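Long-range contacts in putative oxidoreductase with NAD(P)-binding Rossmann-fold domain (Clostridium difficile, PDB 3UUW), which is probably an NAD(P)-dependent oxidoreductase of the Gfo/Idh/MocA family, pairing a nucleotide-binding Rossmann domain with a second alpha-beta domain: residues K5-G13 and L63-S74; Q19-T27 and L264-S273. One frame throughout, in Å; residues are numbered along the deposited sequence.

Contact 1: residues K5-G13 and L63-S74; sequences KNIKMGMIG and LAKKCDCIFLHS
Ile-12 slides past Leu-63, its CG1 3.9 Å from Leu-63 CD2, and its two arms part to meet two more neighbours. With chi1 at -68°, CG2 is sent to Leu-72 CD1, 3.5 Å away, while CD1 reaches Ile-70 CG2. Gly-10, bare of a side chain, lets Cys-67 SG come within 3.6 Å of its CA, with Leu-63 CD1 beside it. On the other face of the sheet Met-9 and Met-11 bring flexible thioethers to flat rings: Met-9 CG touches the edge of Phe-71 at CD1 (3.7 Å), its sulfur oblique to that ring, and Met-11 SD lies at the edge of His-73. Between these two layers of side chains strands 8-12 and 69-72 run parallel, adjacent inner strands of the five-stranded Rossmann sheet. Backbone donors alternate between the two strands and end with His-73 N to Ile-12 O, 2.8 Å and nearly straight, the N-H...O angle 172°. At the other end Lys-8 is gripped from several sides. Its O accepts from Asp-68 N and Cys-69 N, its N donates to the anti side of Asp-68 OD2 (2.9 Å), and its chain, bent at chi3 (83°), swings NZ to Lys-66 O, 2.8 Å away.

Contact 2: residues Q19-T27 and L264-S273; sequences QKAYLPILT and LKQKGFEDIS
The Phe-269 ring is met by Ala-21 and Tyr-22 of helix 16-26. Ala-21 CB sits over the centre of one ring face, 3.9 Å from the centroid and almost on the normal, a CH-pi contact for which a lone methyl is small enough. The edge of the same ring, at CD1 and CE1, points toward the face of Tyr-22 in an offset edge-to-face pair, with planes at 81° and centroids 5.4 Å apart. Leu-264 reaches across Pro-24 at about a right angle: CD1 packs on Pro-24 CB (3.7 Å) and Ile-25 CG2, and CD2 on Lys-20 O. Ile-25 has CG1 between its backbone N and carbonyl carbon (chi1 49°), carrying CD1 within 3.4 Å of Phe-269 O. The joint is largely apolar, although it buries Ala-21 O without a partner. It sets the helix that follows the first Rossmann strand against two later helices, 263-267 and 269-281, with segment axes of 19-26 and 269-273 at 62°. Gly-268, at positive phi, ends one helix and is the N-cap of the next, where a side chain would jam against the preceding carbonyl O. One turn after Phe-269, Ser-273 OG turns back to donate to Phe-269 O (2.8 Å), a small polar group satisfied within its own helix while it lies at the edge of the Tyr-22 ring, 3.5 Å from CE1. Tyr-22 OH is hydrogen-bonded to Tyr-94 OH and Asp-96 OD1, which probably helps to fix its ring. Trp-260 of the second subunit packs on Ala-21 and Leu-264, with a cation-pi contact to Lys-20.

In the fold
Contact 1 is the more buried, a strand pair inside the Rossmann sheet held by regular backbone bonds; contact 2 is partly buried, a helix joint made by side chains, with the second subunit at its margin. They lie in adjoining layers of the fold: strand 8-12 runs on into helix 16-26, and Met-11 of the first contact touches Leu-23 and Leu-26 of the second. Tyr-22 stacks on His-73, whose ND1 is hydrogen-bonded to Asp-96, so a polar cluster lies between the two contacts. Phe-71 meets Ser-273, bringing helix 269-281 onto the sheet. Gly-13 belongs to a GxGxxA pattern consistent with dinucleotide binding, at the turn between strand 8-12 and helix 16-26.

Contact 1: residues K5-G13 and L63-S74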
loop_
_atom_site.group_PDB
_atom_site.type_symbol
_atom_site.label_atom_id
_atom_site.label_comp_id
_atom_site.label_asym_id
_atom_site.label_seq_id
_atom_site.Cartn_x
_atom_site.Cartn_y
_atom_site.Cartn_z
ATOM N N LYS A 5 4.742 44.738 16.316
ATOM C CA LYS A 5 6.022 43.985 16.160
ATOM C C LYS A 5 6.937 44.688 15.183
ATOM O O LYS A 5 6.536 45.641 14.511
ATOM C CB LYS A 5 5.750 42.564 15.686
ATOM C CG LYS A 5 4.936 41.767 16.675
ATOM C CD LYS A 5 4.068 40.777 15.966
ATOM C CE LYS A 5 3.016 40.221 16.880
ATOM N NZ LYS A 5 1.947 39.556 16.075
ATOM N N ASN A 6 8.173 44.207 15.110
ATOM C CA ASN A 6 9.186 44.815 14.275
ATOM C C ASN A 6 8.792 44.807 12.802
ATOM O O ASN A 6 8.876 45.831 12.125
ATOM C CB ASN A 6 10.524 44.072 14.467
ATOM C CG ASN A 6 11.642 44.603 13.575
ATOM O OD1 ASN A 6 12.378 43.826 12.940
ATOM N ND2 ASN A 6 11.782 45.919 13.526
ATOM N N ILE A 7 8.372 43.654 12.298
ATOM C CA ILE A 7 8.121 43.529 10.879
ATOM C C ILE A 7 6.638 43.721 10.522
ATOM O O ILE A 7 5.769 43.080 11.096
ATOM C CB ILE A 7 8.618 42.162 10.349
ATOM C CG1 ILE A 7 10.141 42.048 10.528
ATOM C CG2 ILE A 7 8.199 41.978 8.879
ATOM C CD1 ILE A 7 10.683 40.678 10.228
ATOM N N LYS A 8 6.386 44.607 9.558
ATOM C CA LYS A 8 5.047 44.915 9.075
ATOM C C LYS A 8 4.861 44.249 7.710
ATOM O O LYS A 8 5.624 44.502 6.782
ATOM C CB LYS A 8 4.856 46.430 8.943
ATOM C CG LYS A 8 4.979 47.215 10.265
ATOM C CD LYS A 8 4.649 48.707 10.091
ATOM C CE LYS A 8 3.133 48.989 10.140
ATOM N NZ LYS A 8 2.722 50.339 9.580
ATOM N N MET A 9 3.845 43.413 7.588
ATOM C CA MET A 9 3.584 42.696 6.338
ATOM C C MET A 9 2.221 43.053 5.771
ATOM O O MET A 9 1.250 43.224 6.521
ATOM C CB MET A 9 3.684 41.181 6.597
ATOM C CG MET A 9 3.475 40.234 5.392
ATOM S SD MET A 9 1.752 39.935 4.957
ATOM C CE MET A 9 1.237 38.914 6.331
ATOM N N GLY A 10 2.153 43.133 4.445
ATOM C CA GLY A 10 0.903 43.316 3.733
ATOM C C GLY A 10 0.803 42.223 2.695
ATOM O O GLY A 10 1.811 41.624 2.303
ATOM N N MET A 11 -0.404 41.992 2.210
ATOM C CA MET A 11 -0.642 41.025 1.157
ATOM C C MET A 11 -1.325 41.711 -0.008
ATOM O O MET A 11 -2.269 42.474 0.194
ATOM C CB MET A 11 -1.525 39.867 1.655
ATOM C CG MET A 11 -1.734 38.781 0.624
ATOM S SD MET A 11 -2.573 37.330 1.316
ATOM C CE MET A 11 -1.304 36.657 2.361
ATOM N N ILE A 12 -0.851 41.427 -1.226
ATOM C CA ILE A 12 -1.484 41.918 -2.440
ATOM C C ILE A 12 -1.907 40.729 -3.288
ATOM O O ILE A 12 -1.085 39.867 -3.631
ATOM C CB ILE A 12 -0.536 42.868 -3.235
ATOM C CG1 ILE A 12 -0.329 44.168 -2.451
ATOM C CG2 ILE A 12 -1.074 43.162 -4.606
ATOM C CD1 ILE A 12 0.748 45.096 -3.033
ATOM N N GLY A 13 -3.190 40.706 -3.660
ATOM C CA GLY A 13 -3.763 39.611 -4.438
ATOM C C GLY A 13 -4.388 38.635 -3.467
ATOM O O GLY A 13 -3.686 37.973 -2.699
ATOM N N LEU A 63 -0.871 50.597 0.648
ATOM C CA LEU A 63 -0.506 49.489 1.520
ATOM C C LEU A 63 1.014 49.409 1.672
ATOM O O LEU A 63 1.528 49.292 2.787
ATOM C CB LEU A 63 -1.049 48.168 0.980
ATOM C CG LEU A 63 -0.674 46.889 1.743
ATOM C CD1 LEU A 63 -1.139 46.937 3.231
ATOM C CD2 LEU A 63 -1.253 45.677 1.018
ATOM N N ALA A 64 1.723 49.470 0.548
ATOM C CA ALA A 64 3.176 49.327 0.543
ATOM C C ALA A 64 3.856 50.358 1.429
ATOM O O ALA A 64 4.850 50.059 2.067
ATOM C CB ALA A 64 3.720 49.405 -0.872
ATOM N N LYS A 65 3.319 51.576 1.449
ATOM C CA LYS A 65 3.880 52.664 2.265
ATOM C C LYS A 65 3.802 52.398 3.767
ATOM O O LYS A 65 4.503 53.047 4.553
ATOM C CB LYS A 65 3.193 53.996 1.922
ATOM C CG LYS A 65 3.597 54.520 0.564
ATOM C CD LYS A 65 2.718 55.670 0.089
ATOM C CE LYS A 65 3.104 56.077 -1.333
ATOM N NZ LYS A 65 2.157 57.064 -1.936
ATOM N N LYS A 66 2.950 51.457 4.166
ATOM C CA LYS A 66 2.780 51.102 5.571
ATOM C C LYS A 66 3.388 49.741 5.937
ATOM O O LYS A 66 3.161 49.267 7.040
ATOM C CB LYS A 66 1.285 51.068 5.912
ATOM C CG LYS A 66 0.577 52.400 5.810
ATOM C CD LYS A 66 1.055 53.382 6.863
ATOM C CE LYS A 66 0.189 54.627 6.866
ATOM N NZ LYS A 66 0.518 55.512 8.003
ATOM N N CYS A 67 4.131 49.124 5.017
ATOM C CA CYS A 67 4.689 47.774 5.210
ATOM C C CYS A 67 6.191 47.727 5.008
ATOM O O CYS A 67 6.758 48.590 4.331
ATOM C CB CYS A 67 4.047 46.805 4.197
ATOM S SG CYS A 67 2.295 46.543 4.445
ATOM N N ASP A 68 6.837 46.725 5.601
ATOM C CA ASP A 68 8.251 46.446 5.361
ATOM C C ASP A 68 8.392 45.370 4.276
ATOM O O ASP A 68 9.438 45.266 3.621
ATOM C CB ASP A 68 8.932 45.961 6.644
ATOM C CG ASP A 68 8.856 46.961 7.762
ATOM O OD1 ASP A 68 9.291 48.114 7.545
ATOM O OD2 ASP A 68 8.397 46.609 8.890
ATOM N N CYS A 69 7.336 44.576 4.092
ATOM C CA CYS A 69 7.359 43.486 3.124
ATOM C C CYS A 69 5.950 43.153 2.656
ATOM O O CYS A 69 4.956 43.454 3.338
ATOM C CB CYS A 69 8.030 42.250 3.719
ATOM S SG CYS A 69 7.120 41.441 5.075
ATOM N N ILE A 70 5.880 42.519 1.491
ATOM C CA ILE A 70 4.632 42.170 0.850
ATOM C C ILE A 70 4.694 40.753 0.305
ATOM O O ILE A 70 5.693 40.363 -0.312
ATOM C CB ILE A 70 4.348 43.107 -0.347
ATOM C CG1 ILE A 70 4.195 44.571 0.113
ATOM C CG2 ILE A 70 3.114 42.639 -1.164
ATOM C CD1 ILE A 70 2.887 44.902 0.771
ATOM N N PHE A 71 3.618 40.004 0.542
ATOM C CA PHE A 71 3.342 38.719 -0.125
ATOM C C PHE A 71 2.427 39.061 -1.304
ATOM O O PHE A 71 1.335 39.616 -1.128
ATOM C CB PHE A 71 2.662 37.714 0.833
ATOM C CG PHE A 71 3.618 36.999 1.738
ATOM C CD1 PHE A 71 4.142 37.616 2.850
ATOM C CD2 PHE A 71 3.963 35.684 1.485
ATOM C CE1 PHE A 71 5.021 36.958 3.676
ATOM C CE2 PHE A 71 4.850 35.019 2.314
ATOM C CZ PHE A 71 5.373 35.651 3.395
ATOM N N LEU A 72 2.926 38.794 -2.504
ATOM C CA LEU A 72 2.240 39.100 -3.755
ATOM C C LEU A 72 1.760 37.822 -4.451
ATOM O O LEU A 72 2.553 36.960 -4.845
ATOM C CB LEU A 72 3.205 39.863 -4.670
ATOM C CG LEU A 72 2.689 40.199 -6.044
ATOM C CD1 LEU A 72 1.486 41.124 -5.977
ATOM C CD2 LEU A 72 3.819 40.845 -6.850
ATOM N N HIS A 73 0.448 37.709 -4.602
ATOM C CA HIS A 73 -0.150 36.492 -5.165
ATOM C C HIS A 73 -1.002 36.824 -6.359
ATOM O O HIS A 73 -2.024 36.192 -6.587
ATOM C CB HIS A 73 -0.978 35.747 -4.096
ATOM C CG HIS A 73 -0.258 35.560 -2.799
ATOM N ND1 HIS A 73 0.847 34.744 -2.665
ATOM C CD2 HIS A 73 -0.477 36.096 -1.578
ATOM C CE1 HIS A 73 1.286 34.803 -1.423
ATOM N NE2 HIS A 73 0.499 35.612 -0.738
ATOM N N SER A 74 -0.565 37.806 -7.135
ATOM C CA SER A 74 -1.291 38.240 -8.344
ATOM C C SER A 74 -0.932 37.403 -9.569
ATOM O O SER A 74 -0.033 36.567 -9.534
ATOM C CB SER A 74 -1.010 39.718 -8.622
ATOM O OG SER A 74 0.334 39.917 -9.016
HETATM O O HOH W 1 10.166 47.455 10.715
#

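Contact 2: residues Q19-T27 and L264-S273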
loop_
_atom_site.group_PDB
_atom_site.type_symbol
_atom_site.label_atom_id
_atom_site.label_comp_id
_atom_site.label_asym_id
_atom_site.label_seq_id
_atom_site.Cartn_x
_atom_site.Cartn_y
_atom_site.Cartn_z
ATOM N N GLN A 19 -5.854 32.508 -0.821
ATOM C CA GLN A 19 -6.860 31.985 0.105
ATOM C C GLN A 19 -6.572 30.584 0.620
ATOM O O GLN A 19 -6.910 30.279 1.767
ATOM C CB GLN A 19 -8.255 32.048 -0.523
ATOM C CG GLN A 19 -8.768 33.480 -0.617
ATOM C CD GLN A 19 -10.159 33.540 -1.155
ATOM O OE1 GLN A 19 -11.077 32.917 -0.610
ATOM N NE2 GLN A 19 -10.327 34.250 -2.242
ATOM N N LYS A 20 -5.975 29.722 -0.195
ATOM C CA LYS A 20 -5.754 28.343 0.246
ATOM C C LYS A 20 -4.335 28.019 0.720
ATOM O O LYS A 20 -4.179 27.122 1.548
ATOM C CB LYS A 20 -6.161 27.340 -0.851
ATOM C CG LYS A 20 -5.189 27.214 -1.992
ATOM C CD LYS A 20 -5.702 26.205 -3.011
ATOM C CE LYS A 20 -4.746 26.050 -4.163
ATOM N NZ LYS A 20 -5.250 25.058 -5.139
ATOM N N ALA A 21 -3.329 28.739 0.202
ATOM C CA ALA A 21 -1.893 28.421 0.457
ATOM C C ALA A 21 -1.148 29.380 1.353
ATOM O O ALA A 21 -0.056 29.014 1.870
ATOM C CB ALA A 21 -1.136 28.316 -0.873
ATOM N N TYR A 22 -1.674 30.607 1.520
ATOM C CA TYR A 22 -0.988 31.644 2.302
ATOM C C TYR A 22 -1.766 32.217 3.466
ATOM O O TYR A 22 -1.249 32.205 4.601
ATOM C CB TYR A 22 -0.469 32.749 1.389
ATOM C CG TYR A 22 0.586 32.228 0.460
ATOM C CD1 TYR A 22 1.893 32.069 0.898
ATOM C CD2 TYR A 22 0.268 31.801 -0.824
ATOM C CE1 TYR A 22 2.883 31.572 0.051
ATOM C CE2 TYR A 22 1.243 31.292 -1.682
ATOM C CZ TYR A 22 2.540 31.167 -1.237
ATOM O OH TYR A 22 3.525 30.668 -2.074
ATOM N N LEU A 23 -2.994 32.694 3.217
ATOM C CA LEU A 23 -3.829 33.265 4.275
ATOM C C LEU A 23 -3.962 32.325 5.470
ATOM O O LEU A 23 -3.818 32.784 6.625
ATOM C CB LEU A 23 -5.196 33.723 3.731
ATOM C CG LEU A 23 -5.149 35.069 2.999
ATOM C CD1 LEU A 23 -6.382 35.325 2.160
ATOM C CD2 LEU A 23 -4.898 36.218 4.007
ATOM N N PRO A 24 -4.169 31.008 5.224
ATOM C CA PRO A 24 -4.344 30.160 6.412
ATOM C C PRO A 24 -3.155 30.136 7.365
ATOM O O PRO A 24 -3.334 29.888 8.554
ATOM C CB PRO A 24 -4.612 28.777 5.816
ATOM C CG PRO A 24 -5.275 29.082 4.488
ATOM C CD PRO A 24 -4.472 30.251 3.984
ATOM N N ILE A 25 -1.959 30.392 6.865
ATOM C CA ILE A 25 -0.791 30.435 7.760
ATOM C C ILE A 25 -0.469 31.858 8.239
ATOM O O ILE A 25 -0.174 32.072 9.443
ATOM C CB ILE A 25 0.433 29.725 7.146
ATOM C CG1 ILE A 25 0.683 30.190 5.729
ATOM C CG2 ILE A 25 0.227 28.239 7.184
ATOM C CD1 ILE A 25 1.681 29.328 4.924
ATOM N N LEU A 26 -0.563 32.838 7.341
ATOM C CA LEU A 26 -0.133 34.184 7.667
ATOM C C LEU A 26 -1.110 34.935 8.557
ATOM O O LEU A 26 -0.714 35.881 9.221
ATOM C CB LEU A 26 0.165 34.985 6.394
ATOM C CG LEU A 26 1.356 34.478 5.578
ATOM C CD1 LEU A 26 1.427 35.254 4.276
ATOM C CD2 LEU A 26 2.685 34.574 6.392
ATOM N N THR A 27 -2.372 34.497 8.588
ATOM C CA THR A 27 -3.362 35.146 9.433
ATOM C C THR A 27 -3.195 34.807 10.906
ATOM O O THR A 27 -3.843 35.449 11.741
ATOM C CB THR A 27 -4.797 34.879 8.951
ATOM O OG1 THR A 27 -5.012 33.475 8.879
ATOM C CG2 THR A 27 -5.021 35.533 7.573
ATOM N N LEU A 264 -0.308 22.834 4.708
ATOM C CA LEU A 264 0.602 23.875 4.223
ATOM C C LEU A 264 2.011 23.628 4.754
ATOM O O LEU A 264 3.007 23.963 4.104
ATOM C CB LEU A 264 0.088 25.255 4.594
ATOM C CG LEU A 264 -1.305 25.523 4.007
ATOM C CD1 LEU A 264 -1.777 26.943 4.369
ATOM C CD2 LEU A 264 -1.305 25.315 2.476
ATOM N N LYS A 265 2.071 23.027 5.929
ATOM C CA LYS A 265 3.335 22.570 6.471
ATOM C C LYS A 265 3.841 21.432 5.590
ATOM O O LYS A 265 5.029 21.384 5.217
ATOM C CB LYS A 265 3.145 22.100 7.914
ATOM C CG LYS A 265 4.415 21.550 8.569
ATOM C CD LYS A 265 5.471 22.620 8.833
ATOM C CE LYS A 265 6.626 22.060 9.624
ATOM N NZ LYS A 265 7.630 23.131 9.961
ATOM N N GLN A 266 2.951 20.499 5.244
ATOM C CA GLN A 266 3.338 19.374 4.386
ATOM C C GLN A 266 3.925 19.827 3.070
ATOM O O GLN A 266 4.915 19.273 2.632
ATOM C CB GLN A 266 2.149 18.477 4.047
ATOM C CG GLN A 266 1.495 17.761 5.203
ATOM C CD GLN A 266 0.203 17.075 4.769
ATOM O OE1 GLN A 266 -0.028 16.863 3.589
ATOM N NE2 GLN A 266 -0.690 16.816 5.733
ATOM N N LYS A 267 3.298 20.816 2.432
ATOM C CA LYS A 267 3.681 21.203 1.075
ATOM C C LYS A 267 4.838 22.181 1.036
ATOM O O LYS A 267 5.391 22.429 -0.034
ATOM C CB LYS A 267 2.493 21.785 0.346
ATOM C CG LYS A 267 1.322 20.808 0.172
ATOM C CD LYS A 267 0.124 21.553 -0.345
ATOM C CE LYS A 267 -1.183 20.775 -0.285
ATOM N NZ LYS A 267 -1.097 19.440 -0.973
ATOM N N GLY A 268 5.246 22.712 2.190
ATOM C CA GLY A 268 6.370 23.645 2.231
ATOM C C GLY A 268 5.977 25.120 2.295
ATOM O O GLY A 268 6.831 25.983 2.459
ATOM N N PHE A 269 4.689 25.419 2.161
ATOM C CA PHE A 269 4.238 26.814 2.194
ATOM C C PHE A 269 4.481 27.455 3.559
ATOM O O PHE A 269 4.807 28.635 3.644
ATOM C CB PHE A 269 2.767 26.933 1.820
ATOM C CG PHE A 269 2.493 26.653 0.383
ATOM C CD1 PHE A 269 2.845 27.592 -0.590
ATOM C CD2 PHE A 269 1.936 25.455 -0.025
ATOM C CE1 PHE A 269 2.603 27.356 -1.916
ATOM C CE2 PHE A 269 1.696 25.191 -1.362
ATOM C CZ PHE A 269 2.031 26.137 -2.327
ATOM N N GLU A 270 4.281 26.693 4.633
ATOM C CA GLU A 270 4.490 27.226 5.956
ATOM C C GLU A 270 5.952 27.604 6.187
ATOM O O GLU A 270 6.262 28.729 6.614
ATOM C CB GLU A 270 3.958 26.240 7.033
ATOM C CG GLU A 270 4.144 26.729 8.428
ATOM C CD GLU A 270 3.352 25.941 9.464
ATOM O OE1 GLU A 270 3.776 25.920 10.624
ATOM O OE2 GLU A 270 2.297 25.387 9.128
ATOM N N ASP A 271 6.859 26.712 5.844
ATOM C CA ASP A 271 8.258 26.976 6.114
ATOM C C ASP A 271 8.839 28.040 5.182
ATOM O O ASP A 271 9.648 28.864 5.625
ATOM C CB ASP A 271 9.051 25.696 6.107
ATOM C CG ASP A 271 8.691 24.803 7.299
ATOM O OD1 ASP A 271 8.386 25.356 8.395
ATOM O OD2 ASP A 271 8.687 23.576 7.137
ATOM N N ILE A 272 8.399 28.057 3.927
ATOM C CA ILE A 272 8.946 29.048 2.996
ATOM C C ILE A 272 8.497 30.453 3.410
ATOM O O ILE A 272 9.277 31.403 3.353
ATOM C CB ILE A 272 8.616 28.763 1.512
ATOM C CG1 ILE A 272 9.561 29.576 0.616
ATOM C CG2 ILE A 272 7.114 29.029 1.156
ATOM C CD1 ILE A 272 9.439 29.231 -0.860
ATOM N N SER A 273 7.237 30.581 3.820
ATOM C CA SER A 273 6.707 31.891 4.205
ATOM C C SER A 273 7.426 32.372 5.485
ATOM O O SER A 273 7.826 33.547 5.592
ATOM C CB SER A 273 5.184 31.843 4.352
ATOM O OG SER A 273 4.558 31.419 3.124
#